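Local coordinates for similar to N-acetyltransferase (Staphylococcus aureus subsp. aureus, PDB 4MBU), which probably transfers an acetyl group from acetyl-coenzyme A to an amine, as a member of the Gcn5-related N-acetyltransferase (GNAT) family, at residues I5-K10 with P54-E59; N14-I19 with L65-F70. One frame throughout, in Å; residues are numbered along the deposited sequence.

Interaction 1: I5-K10 with P54-E59. With CD (cadmium ion), chain E; CD (cadmium ion), chain C.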
ATOM      1  N   ILE A   5      -2.686  -8.332  30.651  1.00 15.36           N
ATOM      2  CA  ILE A   5      -1.562  -7.567  30.113  1.00 14.47           C
ATOM      3  C   ILE A   5      -0.889  -6.811  31.265  1.00 17.32           C
ATOM      4  O   ILE A   5      -1.553  -6.062  31.996  1.00 25.12           O
ATOM      5  CB  ILE A   5      -2.001  -6.581  29.012  1.00 15.95           C
ATOM      6  CG1 ILE A   5      -2.242  -7.334  27.701  1.00 16.43           C
ATOM      7  CG2 ILE A   5      -0.940  -5.484  28.802  1.00 19.90           C
ATOM      8  CD1 ILE A   5      -2.151  -6.478  26.477  1.00 17.88           C
ATOM      9  N   ARG A   6       0.412  -7.022  31.444  1.00 14.94           N
ATOM     10  CA  ARG A   6       1.152  -6.349  32.520  1.00 12.74           C
ATOM     11  C   ARG A   6       2.516  -5.918  32.019  1.00 17.94           C
ATOM     12  O   ARG A   6       2.954  -6.372  30.974  1.00 12.20           O
ATOM     13  CB  ARG A   6       1.320  -7.278  33.726  1.00 14.26           C
ATOM     14  CG  ARG A   6       1.970  -8.639  33.407  1.00 15.20           C
ATOM     15  CD  ARG A   6       2.331  -9.402  34.685  1.00 12.82           C
ATOM     16  NE  ARG A   6       2.979 -10.698  34.437  1.00 14.34           N
ATOM     17  CZ  ARG A   6       4.251 -10.845  34.072  1.00 14.53           C
ATOM     18  NH1 ARG A   6       5.013  -9.771  33.897  1.00 14.45           N
ATOM     19  NH2 ARG A   6       4.766 -12.059  33.875  1.00 14.31           N
ATOM     20  N   CYS A   7       3.192  -5.043  32.754  1.00 19.07           N
ATOM     21  CA  CYS A   7       4.577  -4.749  32.432  1.00 19.43           C
ATOM     22  C   CYS A   7       5.433  -5.998  32.612  1.00 20.07           C
ATOM     23  O   CYS A   7       5.184  -6.819  33.503  1.00 15.53           O
ATOM     24  CB  CYS A   7       5.109  -3.616  33.307  1.00 16.12           C
ATOM     25  SG  CYS A   7       4.271  -2.086  32.960  1.00 20.03           S
ATOM     26  N   ALA A   8       6.443  -6.134  31.760  1.00 18.85           N
ATOM     27  CA  ALA A   8       7.319  -7.291  31.811  1.00 17.96           C
ATOM     28  C   ALA A   8       8.236  -7.168  33.015  1.00 22.30           C
ATOM     29  O   ALA A   8       8.535  -6.055  33.468  1.00 21.05           O
ATOM     30  CB  ALA A   8       8.138  -7.384  30.543  1.00  9.17           C
ATOM     31  N   LYS A   9       8.697  -8.318  33.502  1.00 21.22           N
ATOM     32  CA  LYS A   9       9.659  -8.401  34.595  1.00 25.47           C
ATOM     33  C   LYS A   9      10.823  -9.302  34.152  1.00 25.20           C
ATOM     34  O   LYS A   9      10.717  -9.993  33.133  1.00 17.47           O
ATOM     35  CB  LYS A   9       8.983  -8.993  35.838  1.00 29.72           C
ATOM     36  CG  LYS A   9       7.671  -8.322  36.250  1.00 30.63           C
ATOM     37  CD  LYS A   9       7.901  -7.092  37.127  1.00 27.72           C
ATOM     38  CE  LYS A   9       8.324  -7.470  38.543  1.00 26.79           C
ATOM     39  NZ  LYS A   9       7.294  -8.252  39.283  1.00 29.15           N
ATOM     40  N   LYS A  10      11.916  -9.314  34.916  1.00 27.28           N
ATOM     41  CA  LYS A  10      13.089 -10.124  34.565  1.00 28.11           C
ATOM     42  C   LYS A  10      12.739 -11.602  34.363  1.00 26.10           C
ATOM     43  O   LYS A  10      13.216 -12.257  33.430  1.00 24.28           O
ATOM     44  CB  LYS A  10      14.171  -9.987  35.639  1.00 35.27           C
ATOM     45  CG  LYS A  10      14.998  -8.716  35.562  1.00 43.21           C
ATOM     46  CD  LYS A  10      15.998  -8.646  36.719  1.00 50.33           C
ATOM     47  CE  LYS A  10      16.872  -7.384  36.657  1.00 53.08           C
ATOM     48  NZ  LYS A  10      16.132  -6.107  36.922  1.00 51.54           N
ATOM     49  N   PRO A  54       8.625   1.351  27.919  1.00 20.70           N
ATOM     50  CA  PRO A  54       7.784   0.272  28.440  1.00 22.09           C
ATOM     51  C   PRO A  54       8.017  -1.071  27.735  1.00 18.85           C
ATOM     52  O   PRO A  54       8.404  -1.115  26.560  1.00 18.76           O
ATOM     53  CB  PRO A  54       6.364   0.772  28.144  1.00 24.55           C
ATOM     54  CG  PRO A  54       6.525   1.614  26.898  1.00 23.73           C
ATOM     55  CD  PRO A  54       7.909   2.219  26.962  1.00 22.97           C
ATOM     56  N   ILE A  55       7.793  -2.155  28.470  1.00 13.07           N
ATOM     57  CA  ILE A  55       7.730  -3.489  27.900  1.00 15.18           C
ATOM     58  C   ILE A  55       6.490  -4.126  28.507  1.00 15.39           C
ATOM     59  O   ILE A  55       6.372  -4.215  29.729  1.00 12.75           O
ATOM     60  CB  ILE A  55       8.952  -4.345  28.281  1.00 14.29           C
ATOM     61  CG1 ILE A  55      10.251  -3.588  28.007  1.00 16.93           C
ATOM     62  CG2 ILE A  55       8.933  -5.668  27.505  1.00 14.62           C
ATOM     63  CD1 ILE A  55      11.484  -4.233  28.618  1.00 18.60           C
ATOM     64  N   PHE A  56       5.559  -4.550  27.664  1.00  9.30           N
ATOM     65  CA  PHE A  56       4.357  -5.202  28.156  1.00 12.34           C
ATOM     66  C   PHE A  56       4.365  -6.646  27.700  1.00 12.60           C
ATOM     67  O   PHE A  56       4.878  -6.959  26.632  1.00  8.83           O
ATOM     68  CB  PHE A  56       3.106  -4.491  27.633  1.00 12.92           C
ATOM     69  CG  PHE A  56       3.020  -3.051  28.047  1.00 17.57           C
ATOM     70  CD1 PHE A  56       2.763  -2.713  29.374  1.00 12.25           C
ATOM     71  CD2 PHE A  56       3.195  -2.037  27.116  1.00 14.20           C
ATOM     72  CE1 PHE A  56       2.680  -1.387  29.760  1.00 15.50           C
ATOM     73  CE2 PHE A  56       3.121  -0.707  27.495  1.00 18.75           C
ATOM     74  CZ  PHE A  56       2.859  -0.381  28.820  1.00 17.66           C
ATOM     75  N   VAL A  57       3.818  -7.523  28.529  1.00 10.63           N
ATOM     76  CA  VAL A  57       3.584  -8.905  28.152  1.00 14.98           C
ATOM     77  C   VAL A  57       2.103  -9.224  28.299  1.00 18.78           C
ATOM     78  O   VAL A  57       1.399  -8.674  29.167  1.00 21.18           O
ATOM     79  CB  VAL A  57       4.421  -9.912  28.988  1.00 15.51           C
ATOM     80  CG1 VAL A  57       5.907  -9.713  28.740  1.00 12.75           C
ATOM     81  CG2 VAL A  57       4.099  -9.785  30.473  1.00 15.37           C
ATOM     82  N   PHE A  58       1.642 -10.096  27.412  1.00 10.61           N
ATOM     83  CA  PHE A  58       0.367 -10.761  27.547  1.00 10.10           C
ATOM     84  C   PHE A  58       0.681 -12.121  28.115  1.00 15.68           C
ATOM     85  O   PHE A  58       1.433 -12.933  27.491  1.00 17.39           O
ATOM     86  CB  PHE A  58      -0.316 -10.938  26.198  1.00 11.56           C
ATOM     87  CG  PHE A  58      -1.630 -11.641  26.284  1.00 14.46           C
ATOM     88  CD1 PHE A  58      -2.810 -10.919  26.335  1.00 13.23           C
ATOM     89  CD2 PHE A  58      -1.690 -13.027  26.319  1.00 16.00           C
ATOM     90  CE1 PHE A  58      -4.025 -11.563  26.420  1.00 19.02           C
ATOM     91  CE2 PHE A  58      -2.904 -13.681  26.407  1.00 17.02           C
ATOM     92  CZ  PHE A  58      -4.075 -12.947  26.455  1.00 21.61           C
ATOM     93  N   GLU A  59       0.084 -12.353  29.285  1.00 17.49           N
ATOM     94  CA  GLU A  59       0.256 -13.567  30.066  1.00 23.43           C
ATOM     95  C   GLU A  59      -1.096 -14.254  30.256  1.00 23.07           C
ATOM     96  O   GLU A  59      -2.095 -13.605  30.584  1.00 26.07           O
ATOM     97  CB  GLU A  59       0.876 -13.221  31.424  1.00 24.01           C
ATOM     98  CG  GLU A  59       1.017 -14.390  32.388  1.00 31.63           C
ATOM     99  CD  GLU A  59       1.593 -13.973  33.739  1.00 38.74           C
ATOM    100  OE1 GLU A  59       0.858 -13.365  34.543  1.00 39.83           O
ATOM    101  OE2 GLU A  59       2.784 -14.248  33.998  1.00 44.67           O
TER
HETATM  102 CD    CD E 203       2.950  -1.966  35.349  1.00 22.46          CD
HETATM  103 CD    CD C 201       6.022  -0.715  34.588  1.00 31.30          CD
HETATM  104  O   HOH W   1       8.075  -2.138  33.888  1.00 38.64           O
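Arg6 NH2 is gripped by two carboxylates: Glu59 OE2 at 3.0 Å, in a salt bridge lying almost in the guanidinium plane, and OD1 of Asp12. The guanidinium and Glu59 carboxylate planes are 71° apart, so Arg6 NH2 meets OE2 from above the carboxylate, and the second link, Arg6 NE to Glu59 OE1, is weak at 3.4 Å. Arg6 NH1 turns back to Cys7 O (3.0 Å), while Val57 CG2 lies over one guanidinium face. Arginine suits this partly exposed place: its long aliphatic stem runs alongside Val57, and its several N-H groups can serve separate acceptors.

Beneath the side chains, Arg6 and Val57 form an antiparallel hydrogen-bonded pair; the Val57 N to Arg6 O bond is 2.8 Å long and nearly straight (169°). Just past the strand end, Ala8 N adds a further bond to Ile55 O, and the small Ala8 methyl touches both Ile55 CG2 and Val57 CG1. Cys7 SG, beside the Phe56 ring, binds two cadmium ions at 2.7 and 2.8 Å, as expected of a soft sulfur ligand, probably a thiolate.

Strand 3-7 edges the sheet within this chain, with Ile5, Phe56 and Phe58 against helix 98-112, Val57 touching strand 63-72, and Ile55 reaching helix 38-50.

Interaction 2: N14-I19 with L65-F70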
ATOM      1  N   ASN A  14      13.184 -15.173  29.648  1.00 24.44           N
ATOM      2  CA  ASN A  14      13.371 -16.440  28.948  1.00 26.83           C
ATOM      3  C   ASN A  14      12.234 -16.681  27.962  1.00 24.02           C
ATOM      4  O   ASN A  14      12.486 -16.933  26.776  1.00 22.31           O
ATOM      5  CB  ASN A  14      13.529 -17.600  29.929  1.00 30.37           C
ATOM      6  CG  ASN A  14      14.896 -17.615  30.580  1.00 37.41           C
ATOM      7  OD1 ASN A  14      15.061 -17.172  31.714  1.00 43.56           O
ATOM      8  ND2 ASN A  14      15.890 -18.112  29.854  1.00 39.90           N
ATOM      9  N   ALA A  15      10.994 -16.516  28.434  1.00 18.20           N
ATOM     10  CA  ALA A  15       9.825 -16.688  27.567  1.00 15.88           C
ATOM     11  C   ALA A  15       9.944 -15.710  26.410  1.00 13.83           C
ATOM     12  O   ALA A  15       9.846 -16.090  25.233  1.00 18.24           O
ATOM     13  CB  ALA A  15       8.547 -16.438  28.347  1.00 17.23           C
ATOM     14  N   ILE A  16      10.241 -14.456  26.751  1.00 16.85           N
ATOM     15  CA  ILE A  16      10.357 -13.412  25.738  1.00 19.99           C
ATOM     16  C   ILE A  16      11.408 -13.850  24.728  1.00 20.09           C
ATOM     17  O   ILE A  16      11.154 -13.846  23.513  1.00 18.16           O
ATOM     18  CB  ILE A  16      10.672 -12.025  26.367  1.00 18.13           C
ATOM     19  CG1 ILE A  16       9.391 -11.434  26.975  1.00 15.37           C
ATOM     20  CG2 ILE A  16      11.260 -11.064  25.332  1.00 15.45           C
ATOM     21  CD1 ILE A  16       9.610 -10.232  27.892  1.00 10.57           C
ATOM     22  N   LEU A  17      12.549 -14.320  25.232  1.00 22.97           N
ATOM     23  CA  LEU A  17      13.644 -14.703  24.342  1.00 22.89           C
ATOM     24  C   LEU A  17      13.146 -15.728  23.329  1.00 23.99           C
ATOM     25  O   LEU A  17      13.337 -15.555  22.117  1.00 25.98           O
ATOM     26  CB  LEU A  17      14.838 -15.246  25.132  1.00 23.46           C
ATOM     27  CG  LEU A  17      16.084 -15.626  24.320  1.00 22.94           C
ATOM     28  CD1 LEU A  17      16.657 -14.430  23.617  1.00 18.66           C
ATOM     29  CD2 LEU A  17      17.141 -16.260  25.203  1.00 24.44           C
ATOM     30  N   ALA A  18      12.435 -16.743  23.817  1.00 25.23           N
ATOM     31  CA  ALA A  18      12.025 -17.836  22.943  1.00 26.33           C
ATOM     32  C   ALA A  18      11.200 -17.254  21.813  1.00 22.22           C
ATOM     33  O   ALA A  18      11.488 -17.493  20.627  1.00 25.64           O
ATOM     34  CB  ALA A  18      11.231 -18.880  23.712  1.00 24.58           C
ATOM     35  N   ILE A  19      10.223 -16.428  22.189  1.00 17.78           N
ATOM     36  CA  ILE A  19       9.302 -15.867  21.211  1.00 17.57           C
ATOM     37  C   ILE A  19      10.128 -15.139  20.147  1.00 19.08           C
ATOM     38  O   ILE A  19      10.003 -15.420  18.947  1.00 18.38           O
ATOM     39  CB  ILE A  19       8.278 -14.911  21.881  1.00 14.85           C
ATOM     40  CG1 ILE A  19       7.409 -15.670  22.888  1.00 12.67           C
ATOM     41  CG2 ILE A  19       7.395 -14.250  20.842  1.00 14.06           C
ATOM     42  CD1 ILE A  19       6.405 -14.761  23.627  1.00 13.16           C
ATOM     43  N   LEU A  65       2.542 -15.242  26.500  1.00 13.21           N
ATOM     44  CA  LEU A  65       2.220 -15.596  25.119  1.00 14.34           C
ATOM     45  C   LEU A  65       2.521 -14.457  24.162  1.00 18.37           C
ATOM     46  O   LEU A  65       2.434 -14.625  22.939  1.00 12.15           O
ATOM     47  CB  LEU A  65       0.749 -16.004  24.985  1.00 14.78           C
ATOM     48  CG  LEU A  65       0.300 -17.161  25.890  1.00 20.41           C
ATOM     49  CD1 LEU A  65      -1.153 -17.541  25.619  1.00 24.02           C
ATOM     50  CD2 LEU A  65       1.209 -18.379  25.733  1.00 17.61           C
ATOM     51  N   GLY A  66       2.841 -13.283  24.697  1.00 16.16           N
ATOM     52  CA  GLY A  66       3.244 -12.220  23.786  1.00 17.41           C
ATOM     53  C   GLY A  66       3.934 -11.082  24.494  1.00 16.30           C
ATOM     54  O   GLY A  66       3.796 -10.950  25.711  1.00 15.17           O
ATOM     55  N   PHE A  67       4.678 -10.266  23.750  1.00 12.93           N
ATOM     56  CA  PHE A  67       5.274  -9.062  24.337  1.00 11.32           C
ATOM     57  C   PHE A  67       5.336  -7.921  23.337  1.00 14.00           C
ATOM     58  O   PHE A  67       5.165  -8.136  22.141  1.00 12.32           O
ATOM     59  CB  PHE A  67       6.641  -9.349  24.974  1.00 13.55           C
ATOM     60  CG  PHE A  67       7.779  -9.412  24.001  1.00 13.63           C
ATOM     61  CD1 PHE A  67       8.066 -10.590  23.320  1.00 13.45           C
ATOM     62  CD2 PHE A  67       8.598  -8.300  23.799  1.00 13.79           C
ATOM     63  CE1 PHE A  67       9.143 -10.651  22.422  1.00 15.78           C
ATOM     64  CE2 PHE A  67       9.673  -8.355  22.914  1.00 16.37           C
ATOM     65  CZ  PHE A  67       9.944  -9.529  22.221  1.00 13.12           C
ATOM     66  N   ALA A  68       5.543  -6.705  23.841  1.00 13.01           N
ATOM     67  CA  ALA A  68       5.489  -5.500  23.013  1.00 11.35           C
ATOM     68  C   ALA A  68       6.226  -4.351  23.665  1.00 16.70           C
ATOM     69  O   ALA A  68       6.235  -4.213  24.889  1.00 13.95           O
ATOM     70  CB  ALA A  68       4.055  -5.098  22.748  1.00 11.12           C
ATOM     71  N   THR A  69       6.837  -3.509  22.842  1.00 14.09           N
ATOM     72  CA  THR A  69       7.575  -2.389  23.385  1.00 14.53           C
ATOM     73  C   THR A  69       7.614  -1.222  22.405  1.00 15.83           C
ATOM     74  O   THR A  69       7.273  -1.376  21.229  1.00 14.14           O
ATOM     75  CB  THR A  69       9.018  -2.820  23.783  1.00 17.63           C
ATOM     76  OG1 THR A  69       9.682  -1.735  24.442  1.00 18.61           O
ATOM     77  CG2 THR A  69       9.825  -3.224  22.552  1.00 16.21           C
ATOM     78  N   PHE A  70       7.992  -0.041  22.890  1.00  7.02           N
ATOM     79  CA  PHE A  70       8.355   1.025  21.957  1.00 12.87           C
ATOM     80  C   PHE A  70       9.642   1.735  22.357  1.00 16.22           C
ATOM     81  O   PHE A  70      10.116   1.585  23.487  1.00 14.78           O
ATOM     82  CB  PHE A  70       7.190   1.989  21.644  1.00 11.59           C
ATOM     83  CG  PHE A  70       6.737   2.862  22.808  1.00 12.56           C
ATOM     84  CD1 PHE A  70       5.425   2.802  23.255  1.00 11.70           C
ATOM     85  CD2 PHE A  70       7.598   3.780  23.405  1.00  9.46           C
ATOM     86  CE1 PHE A  70       4.988   3.624  24.289  1.00 12.46           C
ATOM     87  CE2 PHE A  70       7.167   4.590  24.457  1.00  9.59           C
ATOM     88  CZ  PHE A  70       5.864   4.514  24.893  1.00 10.03           C
TER
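A methyl group of Ile16, CG2, sits directly over the centre of the Phe67 ring, 3.6 Å from its centroid and only 12° off the ring normal, a well-centred CH-pi contact. With CG1 of Ile16 beside the backbone N (chi1 -77°), CG2 falls anti to that nitrogen, while CG1 itself reaches the root of the same ring, 3.9 Å from Phe67 CG. Both branches of the beta-branched residue are therefore used against one aromatic ring. Ile19, one helical turn on, comes from another direction: its CG2 lies near the plane of the ring, at the edge, 4.3 Å from Phe67 CE1. Its extended CG1 arm carries CD1 down to the backbone, where it packs on the Leu65-Gly66 peptide, 3.9 Å from Leu65 C and close to Gly66 N.

In the GNAT fold this is a helix laid across the central sheet, helix 13-26 crossing strand 63-72 at 89° between the short segments. Ile16 and Ile19, three residues apart, lie on neighbouring parts of the helix surface; Ile19 points at the strand, and Ile16 reaches Phe67 with its branches.

The CB of Phe67 points toward the helix, and CG takes the crowded position between backbone N and carbonyl carbon (chi1 80°), which swings the ring against Ile16. Further out, the ring meets that of Tyr88 with planes at about 30°, and Val57 of strand 55-60 touches both Ile16 and Phe67, as does Arg41 of helix 38-50. Just before Phe67, a classic beta bulge sets two residues, Leu65 and Gly66, opposite the single Phe58, and Leu65 turns away from the helix to touch Phe58, Glu60 and Ala93.

Interaction 2 is a buried contact held by van der Waals and CH-pi contact, without polar bonds between its segments, whereas interaction 1 is only partly buried and mixes backbone hydrogen bonds with a salt bridge and a metal-binding cysteine at the sheet's edge. They share the same sheet: strands 55-60 and 63-72 are neighbours, joined by a probable hydrogen bond of 2.7 Å from Leu65 N to Phe58 O. Strand 3-7 is followed, after a short turn, by helix 13-26, so one run of chain supplies first an edge strand and then a helix packed over that sheet. Val57 ties the edge strand of interaction 1 to the apolar core of interaction 2.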